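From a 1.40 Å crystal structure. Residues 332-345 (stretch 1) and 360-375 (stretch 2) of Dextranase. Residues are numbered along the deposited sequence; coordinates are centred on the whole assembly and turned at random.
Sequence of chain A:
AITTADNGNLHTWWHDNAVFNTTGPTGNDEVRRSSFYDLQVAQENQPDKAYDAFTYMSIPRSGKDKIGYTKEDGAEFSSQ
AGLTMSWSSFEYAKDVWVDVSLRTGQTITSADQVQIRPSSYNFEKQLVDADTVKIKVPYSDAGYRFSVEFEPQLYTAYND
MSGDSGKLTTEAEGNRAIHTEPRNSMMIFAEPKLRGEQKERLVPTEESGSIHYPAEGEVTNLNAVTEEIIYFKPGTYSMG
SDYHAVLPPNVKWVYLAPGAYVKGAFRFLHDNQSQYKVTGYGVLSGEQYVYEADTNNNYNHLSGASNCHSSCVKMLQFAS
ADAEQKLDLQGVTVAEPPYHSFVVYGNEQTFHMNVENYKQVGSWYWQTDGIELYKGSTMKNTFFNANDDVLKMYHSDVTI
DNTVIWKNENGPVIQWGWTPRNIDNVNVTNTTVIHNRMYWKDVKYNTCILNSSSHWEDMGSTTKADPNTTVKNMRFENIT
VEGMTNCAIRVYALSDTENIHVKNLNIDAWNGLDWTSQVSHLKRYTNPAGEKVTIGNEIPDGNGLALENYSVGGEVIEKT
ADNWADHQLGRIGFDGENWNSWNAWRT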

# COMPACT_ATOMS: atom_id res chain seq x y z
N VAL A 332 -5.43 11.89 0.85
CA VAL A 332 -6.26 11.20 -0.13
C VAL A 332 -6.19 9.69 0.03
O VAL A 332 -5.17 9.12 0.46
CB VAL A 332 -5.90 11.62 -1.57
CG1 VAL A 332 -6.13 13.12 -1.76
CG2 VAL A 332 -4.47 11.27 -1.89
N THR A 333 -7.28 9.03 -0.35
CA THR A 333 -7.36 7.58 -0.49
C THR A 333 -7.40 7.30 -1.98
O THR A 333 -8.31 7.77 -2.67
CB THR A 333 -8.63 7.05 0.16
OG1 THR A 333 -8.61 7.34 1.57
CG2 THR A 333 -8.76 5.53 -0.01
N VAL A 334 -6.43 6.53 -2.46
CA VAL A 334 -6.37 6.08 -3.85
C VAL A 334 -6.93 4.66 -3.89
O VAL A 334 -6.37 3.75 -3.27
CB VAL A 334 -4.93 6.13 -4.38
CG1 VAL A 334 -4.85 5.49 -5.77
CG2 VAL A 334 -4.44 7.57 -4.40
N ALA A 335 -8.05 4.47 -4.59
CA ALA A 335 -8.75 3.19 -4.61
C ALA A 335 -8.72 2.58 -6.01
O ALA A 335 -8.79 3.30 -7.01
CB ALA A 335 -10.20 3.37 -4.19
N GLU A 336 -8.64 1.25 -6.05
CA GLU A 336 -8.81 0.48 -7.27
C GLU A 336 -7.98 0.97 -8.46
O GLU A 336 -8.52 1.25 -9.54
CB GLU A 336 -10.28 0.38 -7.64
CG GLU A 336 -10.84 -1.01 -7.50
CD GLU A 336 -12.34 -1.06 -7.64
OE1 GLU A 336 -13.05 -1.15 -6.62
OE2 GLU A 336 -12.81 -1.02 -8.79
N PRO A 337 -6.67 1.06 -8.32
CA PRO A 337 -5.83 1.49 -9.45
C PRO A 337 -5.82 0.42 -10.54
O PRO A 337 -5.86 -0.78 -10.25
CB PRO A 337 -4.45 1.65 -8.81
CG PRO A 337 -4.47 0.73 -7.64
CD PRO A 337 -5.87 0.77 -7.12
N PRO A 338 -5.77 0.84 -11.81
CA PRO A 338 -5.63 -0.12 -12.91
C PRO A 338 -4.18 -0.46 -13.24
O PRO A 338 -3.94 -1.37 -14.04
CB PRO A 338 -6.26 0.63 -14.09
CG PRO A 338 -5.91 2.07 -13.80
CD PRO A 338 -6.03 2.21 -12.29
N TYR A 339 -3.22 0.24 -12.62
CA TYR A 339 -1.80 0.09 -12.90
C TYR A 339 -1.04 0.71 -11.72
O TYR A 339 -1.57 0.79 -10.62
CB TYR A 339 -1.47 0.71 -14.28
CG TYR A 339 -0.18 0.23 -14.90
CD1 TYR A 339 -0.02 -1.10 -15.27
CD2 TYR A 339 0.88 1.11 -15.13
CE1 TYR A 339 1.17 -1.54 -15.85
CE2 TYR A 339 2.06 0.68 -15.71
CZ TYR A 339 2.20 -0.65 -16.07
OH TYR A 339 3.37 -1.10 -16.65
N HIS A 340 0.19 1.18 -11.97
CA HIS A 340 0.98 1.76 -10.88
C HIS A 340 0.27 2.97 -10.29
O HIS A 340 -0.38 3.75 -10.99
CB HIS A 340 2.35 2.23 -11.36
CG HIS A 340 3.20 1.16 -11.97
ND1 HIS A 340 4.41 1.44 -12.58
CD2 HIS A 340 3.04 -0.18 -12.05
CE1 HIS A 340 4.94 0.32 -13.03
NE2 HIS A 340 4.13 -0.68 -12.72
N SER A 341 0.45 3.16 -8.97
CA SER A 341 -0.22 4.26 -8.27
C SER A 341 0.41 5.61 -8.59
O SER A 341 -0.30 6.61 -8.72
CB SER A 341 -0.20 4.02 -6.76
OG SER A 341 1.13 3.96 -6.23
N PHE A 342 1.74 5.67 -8.71
CA PHE A 342 2.40 6.97 -8.58
C PHE A 342 3.73 6.92 -9.31
O PHE A 342 4.50 5.97 -9.13
CB PHE A 342 2.62 7.27 -7.09
CG PHE A 342 3.28 8.59 -6.84
CD1 PHE A 342 4.66 8.70 -6.84
CD2 PHE A 342 2.52 9.72 -6.62
CE1 PHE A 342 5.27 9.92 -6.63
CE2 PHE A 342 3.13 10.95 -6.41
CZ PHE A 342 4.50 11.04 -6.41
N VAL A 343 4.03 7.97 -10.09
CA VAL A 343 5.33 8.07 -10.75
C VAL A 343 5.67 9.53 -11.01
O VAL A 343 4.79 10.38 -11.16
CB VAL A 343 5.41 7.25 -12.06
CG1 VAL A 343 4.69 7.97 -13.20
CG2 VAL A 343 6.87 6.97 -12.45
N VAL A 344 6.97 9.81 -11.01
CA VAL A 344 7.51 11.10 -11.41
C VAL A 344 8.55 10.83 -12.48
O VAL A 344 9.40 9.95 -12.31
CB VAL A 344 8.17 11.83 -10.22
CG1 VAL A 344 8.79 13.15 -10.68
CG2 VAL A 344 7.17 12.05 -9.10
N TYR A 345 8.47 11.55 -13.59
CA TYR A 345 9.48 11.48 -14.63
C TYR A 345 10.15 12.84 -14.74
O TYR A 345 9.54 13.87 -14.46
CB TYR A 345 8.87 11.12 -15.97
CG TYR A 345 8.40 9.69 -16.06
CD1 TYR A 345 9.28 8.63 -15.84
CD2 TYR A 345 7.08 9.39 -16.35
CE1 TYR A 345 8.84 7.32 -15.92
CE2 TYR A 345 6.64 8.09 -16.43
CZ TYR A 345 7.52 7.06 -16.21
OH TYR A 345 7.08 5.76 -16.29
N GLN A 360 -3.82 3.68 0.10
CA GLN A 360 -4.11 2.96 -1.13
C GLN A 360 -4.91 1.72 -0.78
O GLN A 360 -4.48 0.93 0.07
CB GLN A 360 -2.80 2.60 -1.84
CG GLN A 360 -2.97 1.89 -3.17
CD GLN A 360 -1.63 1.59 -3.82
OE1 GLN A 360 -0.63 2.32 -3.62
NE2 GLN A 360 -1.58 0.52 -4.57
N VAL A 361 -6.08 1.56 -1.39
CA VAL A 361 -7.01 0.47 -1.09
C VAL A 361 -7.47 -0.18 -2.38
O VAL A 361 -7.45 0.43 -3.45
CB VAL A 361 -8.24 0.93 -0.27
CG1 VAL A 361 -7.80 1.53 1.06
CG2 VAL A 361 -9.08 1.94 -1.04
N GLY A 362 -7.93 -1.43 -2.27
CA GLY A 362 -8.49 -2.09 -3.44
C GLY A 362 -7.51 -2.36 -4.56
O GLY A 362 -7.86 -2.23 -5.74
N SER A 363 -6.30 -2.80 -4.22
CA SER A 363 -5.25 -3.04 -5.21
C SER A 363 -5.28 -4.50 -5.67
O SER A 363 -4.39 -5.31 -5.39
CB SER A 363 -3.89 -2.65 -4.63
OG SER A 363 -3.83 -1.25 -4.39
N TRP A 364 -6.33 -4.83 -6.42
CA TRP A 364 -6.58 -6.22 -6.78
C TRP A 364 -5.69 -6.72 -7.91
O TRP A 364 -5.25 -7.87 -7.88
CB TRP A 364 -8.05 -6.40 -7.15
CG TRP A 364 -8.99 -5.87 -6.11
CD1 TRP A 364 -9.74 -4.73 -6.17
CD2 TRP A 364 -9.27 -6.47 -4.83
NE1 TRP A 364 -10.48 -4.58 -5.02
CE2 TRP A 364 -10.21 -5.63 -4.18
CE3 TRP A 364 -8.83 -7.62 -4.18
CZ2 TRP A 364 -10.71 -5.92 -2.91
CZ3 TRP A 364 -9.32 -7.91 -2.91
CH2 TRP A 364 -10.26 -7.06 -2.29
N TYR A 365 -5.45 -5.89 -8.92
CA TYR A 365 -4.66 -6.30 -10.07
C TYR A 365 -3.18 -6.38 -9.71
O TYR A 365 -2.71 -5.71 -8.80
CB TYR A 365 -4.80 -5.25 -11.18
CG TYR A 365 -6.17 -5.09 -11.79
CD1 TYR A 365 -6.86 -6.19 -12.33
CD2 TYR A 365 -6.79 -3.85 -11.85
CE1 TYR A 365 -8.11 -6.04 -12.89
CE2 TYR A 365 -8.04 -3.68 -12.41
CZ TYR A 365 -8.70 -4.78 -12.93
OH TYR A 365 -9.96 -4.62 -13.49
N TRP A 366 -2.44 -7.21 -10.46
CA TRP A 366 -0.99 -7.07 -10.47
C TRP A 366 -0.62 -5.67 -10.92
O TRP A 366 -1.43 -4.93 -11.50
CB TRP A 366 -0.38 -8.04 -11.49
CG TRP A 366 -0.38 -9.48 -11.08
CD1 TRP A 366 -0.37 -9.96 -9.80
CD2 TRP A 366 -0.40 -10.62 -11.95
NE1 TRP A 366 -0.38 -11.34 -9.83
CE2 TRP A 366 -0.40 -11.77 -11.13
CE3 TRP A 366 -0.44 -10.78 -13.34
CZ2 TRP A 366 -0.43 -13.06 -11.65
CZ3 TRP A 366 -0.45 -12.08 -13.86
CH2 TRP A 366 -0.45 -13.20 -13.01
N GLN A 367 0.64 -5.30 -10.68
CA GLN A 367 1.21 -4.03 -11.11
C GLN A 367 0.54 -2.83 -10.45
O GLN A 367 0.62 -1.71 -10.95
CB GLN A 367 1.23 -3.90 -12.65
CG GLN A 367 1.82 -5.14 -13.33
CD GLN A 367 1.96 -4.97 -14.83
OE1 GLN A 367 1.07 -5.32 -15.60
NE2 GLN A 367 3.10 -4.42 -15.25
N THR A 368 -0.10 -3.05 -9.30
CA THR A 368 -0.65 -1.97 -8.50
C THR A 368 0.37 -1.51 -7.46
O THR A 368 0.11 -1.50 -6.26
CB THR A 368 -1.98 -2.39 -7.89
OG1 THR A 368 -1.84 -3.67 -7.25
CG2 THR A 368 -3.03 -2.49 -8.98
N ASP A 369 1.54 -1.13 -7.96
CA ASP A 369 2.67 -0.74 -7.13
C ASP A 369 2.27 0.37 -6.16
O ASP A 369 1.52 1.29 -6.53
CB ASP A 369 3.79 -0.16 -8.00
CG ASP A 369 4.37 -1.14 -9.02
OD1 ASP A 369 3.74 -2.17 -9.36
OD2 ASP A 369 5.49 -0.84 -9.52
N GLY A 370 2.81 0.29 -4.95
CA GLY A 370 2.75 1.38 -3.99
C GLY A 370 3.65 2.54 -4.37
O GLY A 370 3.96 2.75 -5.55
N ILE A 371 4.12 3.25 -3.42
CA ILE A 371 4.71 4.55 -3.73
C ILE A 371 6.21 4.42 -3.97
O ILE A 371 6.90 3.59 -3.38
CB ILE A 371 4.37 5.57 -2.62
CG1 ILE A 371 4.58 7.01 -3.13
CG2 ILE A 371 5.19 5.28 -1.37
CD1 ILE A 371 3.91 8.06 -2.27
N GLU A 372 6.70 5.29 -4.85
CA GLU A 372 8.12 5.52 -5.04
C GLU A 372 8.42 6.93 -4.56
O GLU A 372 7.91 7.91 -5.14
CB GLU A 372 8.50 5.34 -6.51
CG GLU A 372 9.99 5.51 -6.81
CD GLU A 372 10.36 5.18 -8.25
OE1 GLU A 372 9.58 4.48 -8.93
OE2 GLU A 372 11.45 5.63 -8.70
N LEU A 373 9.19 7.05 -3.49
CA LEU A 373 9.59 8.35 -2.95
C LEU A 373 10.90 8.77 -3.60
O LEU A 373 11.89 8.03 -3.54
CB LEU A 373 9.71 8.29 -1.43
CG LEU A 373 8.39 7.96 -0.72
CD1 LEU A 373 8.68 7.50 0.69
CD2 LEU A 373 7.51 9.19 -0.69
N TYR A 374 10.90 9.94 -4.22
CA TYR A 374 12.07 10.42 -4.93
C TYR A 374 13.07 11.06 -3.96
O TYR A 374 12.78 11.24 -2.77
CB TYR A 374 11.64 11.29 -6.12
CG TYR A 374 10.95 10.42 -7.15
CD1 TYR A 374 9.62 10.02 -6.99
CD2 TYR A 374 11.65 9.91 -8.24
CE1 TYR A 374 8.99 9.17 -7.92
CE2 TYR A 374 11.03 9.06 -9.16
CZ TYR A 374 9.71 8.70 -8.99
OH TYR A 374 9.10 7.86 -9.91
N LYS A 375 14.27 11.35 -4.45
CA LYS A 375 15.36 11.75 -3.56
C LYS A 375 14.94 12.90 -2.65
O LYS A 375 14.34 13.88 -3.09
CB LYS A 375 16.58 12.17 -4.39
CG LYS A 375 17.76 12.56 -3.52
CD LYS A 375 18.98 12.93 -4.35
CE LYS A 375 20.14 13.32 -3.44
NZ LYS A 375 21.40 13.51 -4.21
O HOH W 1 -7.03 -2.80 -8.63
O HOH W 2 0.46 4.74 -3.75
O HOH W 3 4.19 3.32 -8.33
O HOH W 4 6.92 4.57 -10.01
O HOH W 5 10.63 7.43 -12.13

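The two stretches form a buried, largely side-by-side contact that begins as a short parallel β pairing and continues, once the strands part, through side-chain hydrogen bonds, bridging waters and an aromatic cluster, burying 1008 Å² in all.

The parallel register rests on Val334 opposite Gln360 and Ala335 opposite Val361, with CA atoms 4.7 and 4.8 Å apart. Val361 is gripped by its backbone at both ends: its N donates to Val334 O at 2.9 Å (angle 163°), and its O accepts from Glu336 N at 3.0 Å (154°). Each of these carbonyls also receives a CA-H, Gln360 CA lying 3.2 Å from Val334 O and Ala335 CA 3.3 Å from Val361 O. Ala335 and Val361 point to the same sheet face, so Ala335 CB meets Val361 CG2 at 3.6 Å; Val334 and Gln360 occupy the other face.

Beyond Glu336 the CA spacing widens to 6.9 Å between Pro338 and Tyr365, and water 1 fills part of the opening, donating to Pro337 O (2.8 Å) and Gly362 O (3.1 Å). Pro337 supplies apolar packing here, its CG 3.8 Å from Thr368 CG2.

The backbones close again at His340 and Thr368, whose CA atoms are 4.7 Å apart. Proximity alone is not bonding: His340 N sits 3.1 Å from Gln367 O, but the angle is poor. The imidazole instead has Gln367 O at its edge, 3.1 Å from His340 CD2, and the Asp369 carboxylate carbon over one face. Ser341 provides the firm link, since Asp369 O accepts from both Ser341 OG (2.7 Å) and Ser341 N (3.3 Å, 151°). Water 2 extends this link by donating to Ser341 OG and Gln360 OE1, each at 2.7 Å. The same Gln360 amide uses NE2 within its own stretch, donating to Ser363 OG at 2.9 Å and Thr368 O at 3.1 Å, which ties the start of stretch 2 to its middle.

At the far end, side chains carry the contact. Phe342 CD1 packs 4.1 Å from Ile371 CG1, while Phe342 CE1 approaches Tyr374 CE1 at 4.0 Å, an edge-to-edge meeting because each atom lies near the plane of the other ring. Tyr374 offers its face to Val344: the CB is 3.8 Å from the ring centroid and 20° off the normal, the geometry of a CH-π contact. The phenol adds polarity, Val344 N donating to Tyr374 OH at 3.1 Å with a nearly straight 170° angle, so one tyrosine anchors both the backbone and the side chain of Val344.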